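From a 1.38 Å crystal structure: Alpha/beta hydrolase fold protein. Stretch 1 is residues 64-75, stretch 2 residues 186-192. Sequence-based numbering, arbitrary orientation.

Stretch 1, residues 64-75: GDTPPYAVEREI
Stretch 2, residues 186-192: PYDHAVM

Packing of an extended loop and the helix that follows it (residues 64-75) against a helical segment (186-192) more than a hundred residues later in the same chain. Stretch 1 runs extended through Tyr69 (phi/psi -63/142) and Ala70 (-150/146), with a cis peptide before Pro68, then turns into a helix that continues beyond Ile75; Arg73 N bonds Ala70 O (2.9 Å) and Ile75 N bonds Val71 O (3.1 Å). Stretch 2 is regular helix, with Ala190 N to Pro186 O and Val191 N to Tyr187 O both 3.0 Å. The two helix axes cross nearly at right angles (-91°), 10.3 Å apart at closest approach. In register, the CA atoms of Tyr69 and Tyr187 lie 7.2 Å apart, those of Val71 and Val191 5.8 Å; the contact buries 367 Å² in all.

Tyr187 and Tyr69 cover the most surface. Tyr187 (chi1 m, chi2 -4°) and Tyr69 (chi1 t, chi2 82°) form an offset stack, centroids 4.1 Å apart and planes 12° from parallel, with Tyr69 CD1 to Tyr187 CD1 at 3.4 Å. The offset also places Tyr187 CB over the face of the Tyr69 ring, 4.0 Å from its centroid, as a CH-pi contact. At the edge of its ring, Tyr187 OH donates a hydrogen bond to Asp65 OD2 (2.7 Å; Asp65 chi1 t), so a carboxylate anchors the polar end of the stacked ring. Tyr69 OH instead donates within its own stretch, to Glu74 OE1 (2.6 Å; Glu74 chi1 m, chi2 t), tying loop to helix, while Tyr69 CE2 meets Ala190 CB at 3.7 Å.

Val71 (chi1 t) extends the apolar contact: its CG2 lies 4.0 Å from Ala190 CB and 3.6 Å from Ala190 O, and its CG1 lies 4.3 Å from CG2 of Val191 (chi1 t). The small Ala190 side chain thus touches both Tyr69 and Val71.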

ATOM      1  N   GLY A  64     -16.459  -5.994  -3.636  1.00 11.10           N
ATOM      2  CA  GLY A  64     -16.882  -6.115  -5.017  1.00 12.07           C
ATOM      3  C   GLY A  64     -15.955  -5.334  -5.931  1.00 12.78           C
ATOM      4  O   GLY A  64     -14.880  -4.876  -5.515  1.00 12.48           O
ATOM      5  N   ASP A  65     -16.379  -5.161  -7.178  1.00 11.98           N
ATOM      6  CA  ASP A  65     -15.618  -4.363  -8.128  1.00 11.56           C
ATOM      7  C   ASP A  65     -16.596  -3.854  -9.177  1.00 13.98           C
ATOM      8  O   ASP A  65     -17.536  -4.563  -9.555  1.00 15.29           O
ATOM      9  CB  ASP A  65     -14.512  -5.217  -8.771  1.00 14.69           C
ATOM     10  CG  ASP A  65     -13.377  -4.386  -9.347  1.00 18.45           C
ATOM     11  OD1 ASP A  65     -13.498  -3.142  -9.445  1.00 17.32           O
ATOM     12  OD2 ASP A  65     -12.342  -4.991  -9.722  1.00 18.34           O
ATOM     13  N   THR A  66     -16.389  -2.624  -9.630  1.00 12.53           N
ATOM     14  CA  THR A  66     -17.241  -2.046 -10.659  1.00 14.93           C
ATOM     15  C   THR A  66     -16.365  -1.458 -11.771  1.00 12.96           C
ATOM     16  O   THR A  66     -15.749  -0.415 -11.603  1.00 14.86           O
ATOM     17  CB  THR A  66     -18.180  -0.968 -10.067  1.00 16.99           C
ATOM     18  OG1 THR A  66     -18.956  -1.535  -8.996  1.00 15.34           O
ATOM     19  CG2 THR A  66     -19.119  -0.425 -11.135  1.00 18.65           C
ATOM     20  N   PRO A  67     -16.293  -2.133 -12.925  1.00 14.30           N
ATOM     21  CA  PRO A  67     -15.498  -1.564 -14.023  1.00 12.53           C
ATOM     22  C   PRO A  67     -16.174  -0.304 -14.596  1.00 10.85           C
ATOM     23  O   PRO A  67     -17.376  -0.127 -14.427  1.00 13.97           O
ATOM     24  CB  PRO A  67     -15.472  -2.695 -15.071  1.00 15.64           C
ATOM     25  CG  PRO A  67     -15.942  -3.924 -14.349  1.00 22.58           C
ATOM     26  CD  PRO A  67     -16.862  -3.447 -13.266  1.00 16.32           C
ATOM     27  N   PRO A  68     -15.392   0.554 -15.261  1.00 13.26           N
ATOM     28  CA  PRO A  68     -13.961   0.370 -15.514  1.00 12.55           C
ATOM     29  C   PRO A  68     -13.103   0.836 -14.342  1.00 14.49           C
ATOM     30  O   PRO A  68     -13.494   1.736 -13.584  1.00 15.03           O
ATOM     31  CB  PRO A  68     -13.711   1.282 -16.711  1.00 13.48           C
ATOM     32  CG  PRO A  68     -14.704   2.401 -16.514  1.00 12.01           C
ATOM     33  CD  PRO A  68     -15.924   1.767 -15.918  1.00 13.07           C
ATOM     34  N   TYR A  69     -11.930   0.230 -14.194  1.00 13.72           N
ATOM     35  CA  TYR A  69     -11.028   0.658 -13.150  1.00 13.37           C
ATOM     36  C   TYR A  69     -10.593   2.101 -13.389  1.00 13.47           C
ATOM     37  O   TYR A  69     -10.377   2.518 -14.526  1.00 14.94           O
ATOM     38  CB  TYR A  69      -9.789  -0.244 -13.074  1.00 14.44           C
ATOM     39  CG  TYR A  69      -8.879   0.235 -11.969  1.00 14.14           C
ATOM     40  CD1 TYR A  69      -9.119  -0.117 -10.648  1.00 13.10           C
ATOM     41  CD2 TYR A  69      -7.826   1.086 -12.245  1.00 12.94           C
ATOM     42  CE1 TYR A  69      -8.319   0.363  -9.632  1.00 12.90           C
ATOM     43  CE2 TYR A  69      -7.023   1.577 -11.249  1.00 13.19           C
ATOM     44  CZ  TYR A  69      -7.268   1.204  -9.948  1.00 11.98           C
ATOM     45  OH  TYR A  69      -6.462   1.713  -8.969  1.00 13.59           O
ATOM     46  N   ALA A  70     -10.467   2.861 -12.306  1.00 12.21           N
ATOM     47  CA  ALA A  70      -9.774   4.142 -12.320  1.00 12.69           C
ATOM     48  C   ALA A  70      -9.188   4.332 -10.936  1.00 12.41           C
ATOM     49  O   ALA A  70      -9.779   3.893  -9.946  1.00 11.88           O
ATOM     50  CB  ALA A  70     -10.734   5.290 -12.651  1.00 12.76           C
ATOM     51  N   VAL A  71      -8.023   4.974 -10.864  1.00  9.91           N
ATOM     52  CA  VAL A  71      -7.414   5.270  -9.575  1.00 11.59           C
ATOM     53  C   VAL A  71      -8.395   6.064  -8.702  1.00 12.48           C
ATOM     54  O   VAL A  71      -8.481   5.831  -7.495  1.00 11.71           O
ATOM     55  CB  VAL A  71      -6.061   6.011  -9.723  1.00 11.90           C
ATOM     56  CG1 VAL A  71      -5.459   6.337  -8.362  1.00 12.76           C
ATOM     57  CG2 VAL A  71      -5.084   5.177 -10.551  1.00 15.02           C
ATOM     58  N   GLU A  72      -9.157   6.974  -9.310  1.00 11.20           N
ATOM     59  CA  GLU A  72     -10.133   7.762  -8.559  1.00 12.94           C
ATOM     60  C   GLU A  72     -11.136   6.880  -7.814  1.00 11.67           C
ATOM     61  O   GLU A  72     -11.601   7.243  -6.729  1.00 11.52           O
ATOM     62  CB  GLU A  72     -10.855   8.743  -9.484  1.00 11.52           C
ATOM     63  CG  GLU A  72     -11.646   9.820  -8.746  1.00 13.71           C
ATOM     64  CD  GLU A  72     -10.750  10.913  -8.186  1.00 22.71           C
ATOM     65  OE1 GLU A  72      -9.611  11.088  -8.683  1.00 19.62           O
ATOM     66  OE2 GLU A  72     -11.192  11.608  -7.245  1.00 29.44           O
ATOM     67  N   ARG A  73     -11.472   5.723  -8.381  1.00 10.48           N
ATOM     68  CA  ARG A  73     -12.395   4.826  -7.691  1.00  9.80           C
ATOM     69  C   ARG A  73     -11.781   4.317  -6.387  1.00 10.45           C
ATOM     70  O   ARG A  73     -12.499   4.179  -5.398  1.00 11.49           O
ATOM     71  CB  ARG A  73     -12.829   3.638  -8.560  1.00 11.09           C
ATOM     72  CG  ARG A  73     -13.492   4.011  -9.879  1.00 11.96           C
ATOM     73  CD  ARG A  73     -14.867   4.668  -9.674  1.00 11.62           C
ATOM     74  NE  ARG A  73     -14.755   6.113  -9.516  1.00 13.56           N
ATOM     75  CZ  ARG A  73     -14.520   6.956 -10.517  1.00 12.47           C
ATOM     76  NH1 ARG A  73     -14.447   8.260 -10.277  1.00 15.91           N
ATOM     77  NH2 ARG A  73     -14.357   6.501 -11.757  1.00 14.25           N
ATOM     78  N   GLU A  74     -10.480   4.020  -6.378  1.00 10.94           N
ATOM     79  CA  GLU A  74      -9.856   3.555  -5.136  1.00  9.58           C
ATOM     80  C   GLU A  74      -9.674   4.669  -4.101  1.00 10.89           C
ATOM     81  O   GLU A  74      -9.711   4.408  -2.894  1.00 11.49           O
ATOM     82  CB  GLU A  74      -8.534   2.831  -5.404  1.00  9.54           C
ATOM     83  CG  GLU A  74      -8.732   1.583  -6.258  1.00  9.89           C
ATOM     84  CD  GLU A  74      -7.693   0.513  -5.974  1.00 11.89           C
ATOM     85  OE1 GLU A  74      -6.660   0.463  -6.673  1.00 13.06           O
ATOM     86  OE2 GLU A  74      -7.895  -0.273  -5.030  1.00 13.45           O
ATOM     87  N   ILE A  75      -9.493   5.901  -4.560  1.00 11.65           N
ATOM     88  CA  ILE A  75      -9.512   7.040  -3.642  1.00 10.95           C
ATOM     89  C   ILE A  75     -10.911   7.147  -3.021  1.00 10.26           C
ATOM     90  O   ILE A  75     -11.042   7.349  -1.810  1.00 12.05           O
ATOM     91  CB  ILE A  75      -9.113   8.332  -4.362  1.00 10.56           C
ATOM     92  CG1 ILE A  75      -7.653   8.232  -4.815  1.00 12.00           C
ATOM     93  CG2 ILE A  75      -9.313   9.557  -3.457  1.00 14.14           C
ATOM     94  CD1 ILE A  75      -7.205   9.404  -5.698  1.00 15.79           C
ATOM     95  N   PRO A 186      -2.766  -4.948 -12.334  1.00 10.89           N
ATOM     96  CA  PRO A 186      -2.830  -3.744 -13.170  1.00 11.78           C
ATOM     97  C   PRO A 186      -3.366  -2.529 -12.412  1.00  9.97           C
ATOM     98  O   PRO A 186      -3.065  -1.405 -12.789  1.00 12.95           O
ATOM     99  CB  PRO A 186      -3.781  -4.146 -14.301  1.00 12.52           C
ATOM    100  CG  PRO A 186      -3.644  -5.643 -14.383  1.00 13.12           C
ATOM    101  CD  PRO A 186      -3.526  -6.059 -12.928  1.00 11.15           C
ATOM    102  N   TYR A 187      -4.162  -2.748 -11.371  1.00 10.77           N
ATOM    103  CA  TYR A 187      -4.679  -1.634 -10.577  1.00 12.29           C
ATOM    104  C   TYR A 187      -3.536  -0.943  -9.848  1.00 12.53           C
ATOM    105  O   TYR A 187      -3.449   0.288  -9.834  1.00 11.79           O
ATOM    106  CB  TYR A 187      -5.686  -2.124  -9.544  1.00 11.75           C
ATOM    107  CG  TYR A 187      -6.938  -2.764 -10.093  1.00 10.35           C
ATOM    108  CD1 TYR A 187      -7.183  -2.828 -11.455  1.00 13.12           C
ATOM    109  CD2 TYR A 187      -7.904  -3.261  -9.224  1.00 14.27           C
ATOM    110  CE1 TYR A 187      -8.354  -3.404 -11.942  1.00 17.87           C
ATOM    111  CE2 TYR A 187      -9.066  -3.823  -9.691  1.00 15.17           C
ATOM    112  CZ  TYR A 187      -9.287  -3.897 -11.052  1.00 14.69           C
ATOM    113  OH  TYR A 187     -10.458  -4.461 -11.520  1.00 20.49           O
ATOM    114  N   ASP A 188      -2.656  -1.731  -9.239  1.00 11.09           N
ATOM    115  CA  ASP A 188      -1.515  -1.145  -8.552  1.00 11.48           C
ATOM    116  C   ASP A 188      -0.552  -0.475  -9.526  1.00 11.74           C
ATOM    117  O   ASP A 188       0.046   0.553  -9.203  1.00 13.27           O
ATOM    118  CB  ASP A 188      -0.852  -2.176  -7.651  1.00 12.13           C
ATOM    119  CG  ASP A 188      -1.673  -2.414  -6.392  1.00 13.32           C
ATOM    120  OD1 ASP A 188      -2.316  -3.468  -6.259  1.00 17.66           O
ATOM    121  OD2 ASP A 188      -1.719  -1.487  -5.551  1.00 15.24           O
ATOM    122  N   HIS A 189      -0.418  -1.028 -10.729  1.00 11.30           N
ATOM    123  CA  HIS A 189       0.393  -0.355 -11.732  1.00 11.21           C
ATOM    124  C   HIS A 189      -0.189   1.033 -12.044  1.00 12.13           C
ATOM    125  O   HIS A 189       0.542   2.025 -12.122  1.00 12.31           O
ATOM    126  CB  HIS A 189       0.493  -1.210 -12.996  1.00 12.36           C
ATOM    127  CG  HIS A 189       1.394  -0.628 -14.043  1.00 14.15           C
ATOM    128  ND1 HIS A 189       1.385  -1.057 -15.353  1.00 23.86           N
ATOM    129  CD2 HIS A 189       2.316   0.361 -13.977  1.00 19.55           C
ATOM    130  CE1 HIS A 189       2.275  -0.365 -16.046  1.00 20.92           C
ATOM    131  NE2 HIS A 189       2.852   0.503 -15.236  1.00 18.55           N
ATOM    132  N   ALA A 190      -1.510   1.112 -12.178  1.00 11.04           N
ATOM    133  CA  ALA A 190      -2.155   2.399 -12.432  1.00 11.92           C
ATOM    134  C   ALA A 190      -1.964   3.403 -11.286  1.00 10.71           C
ATOM    135  O   ALA A 190      -1.717   4.587 -11.523  1.00 12.30           O
ATOM    136  CB  ALA A 190      -3.645   2.193 -12.732  1.00 12.17           C
ATOM    137  N   VAL A 191      -2.088   2.930 -10.048  1.00 10.01           N
ATOM    138  CA  VAL A 191      -1.867   3.781  -8.883  1.00 11.61           C
ATOM    139  C   VAL A 191      -0.461   4.393  -8.935  1.00 12.13           C
ATOM    140  O   VAL A 191      -0.279   5.593  -8.704  1.00 11.43           O
ATOM    141  CB  VAL A 191      -2.029   2.976  -7.583  1.00 10.85           C
ATOM    142  CG1 VAL A 191      -1.472   3.760  -6.381  1.00 12.52           C
ATOM    143  CG2 VAL A 191      -3.489   2.590  -7.383  1.00 11.49           C
HETATM  144  N   MSE A 192       0.526   3.561  -9.248  1.00 10.96           N
HETATM  145  CA  MSE A 192       1.922   3.976  -9.219  1.00 12.66           C
HETATM  146  C   MSE A 192       2.379   4.747 -10.459  1.00 13.42           C
HETATM  147  O   MSE A 192       3.466   5.310 -10.465  1.00 12.95           O
HETATM  148  CB  MSE A 192       2.831   2.754  -8.963  1.00 11.69           C
HETATM  149  CG  MSE A 192       2.602   2.126  -7.584  1.00 11.84           C
HETATM  150 SE   MSE A 192       2.876   3.379  -6.113  0.64 11.86          SE
HETATM  151  CE  MSE A 192       4.642   3.962  -6.649  1.00 13.68           C
TER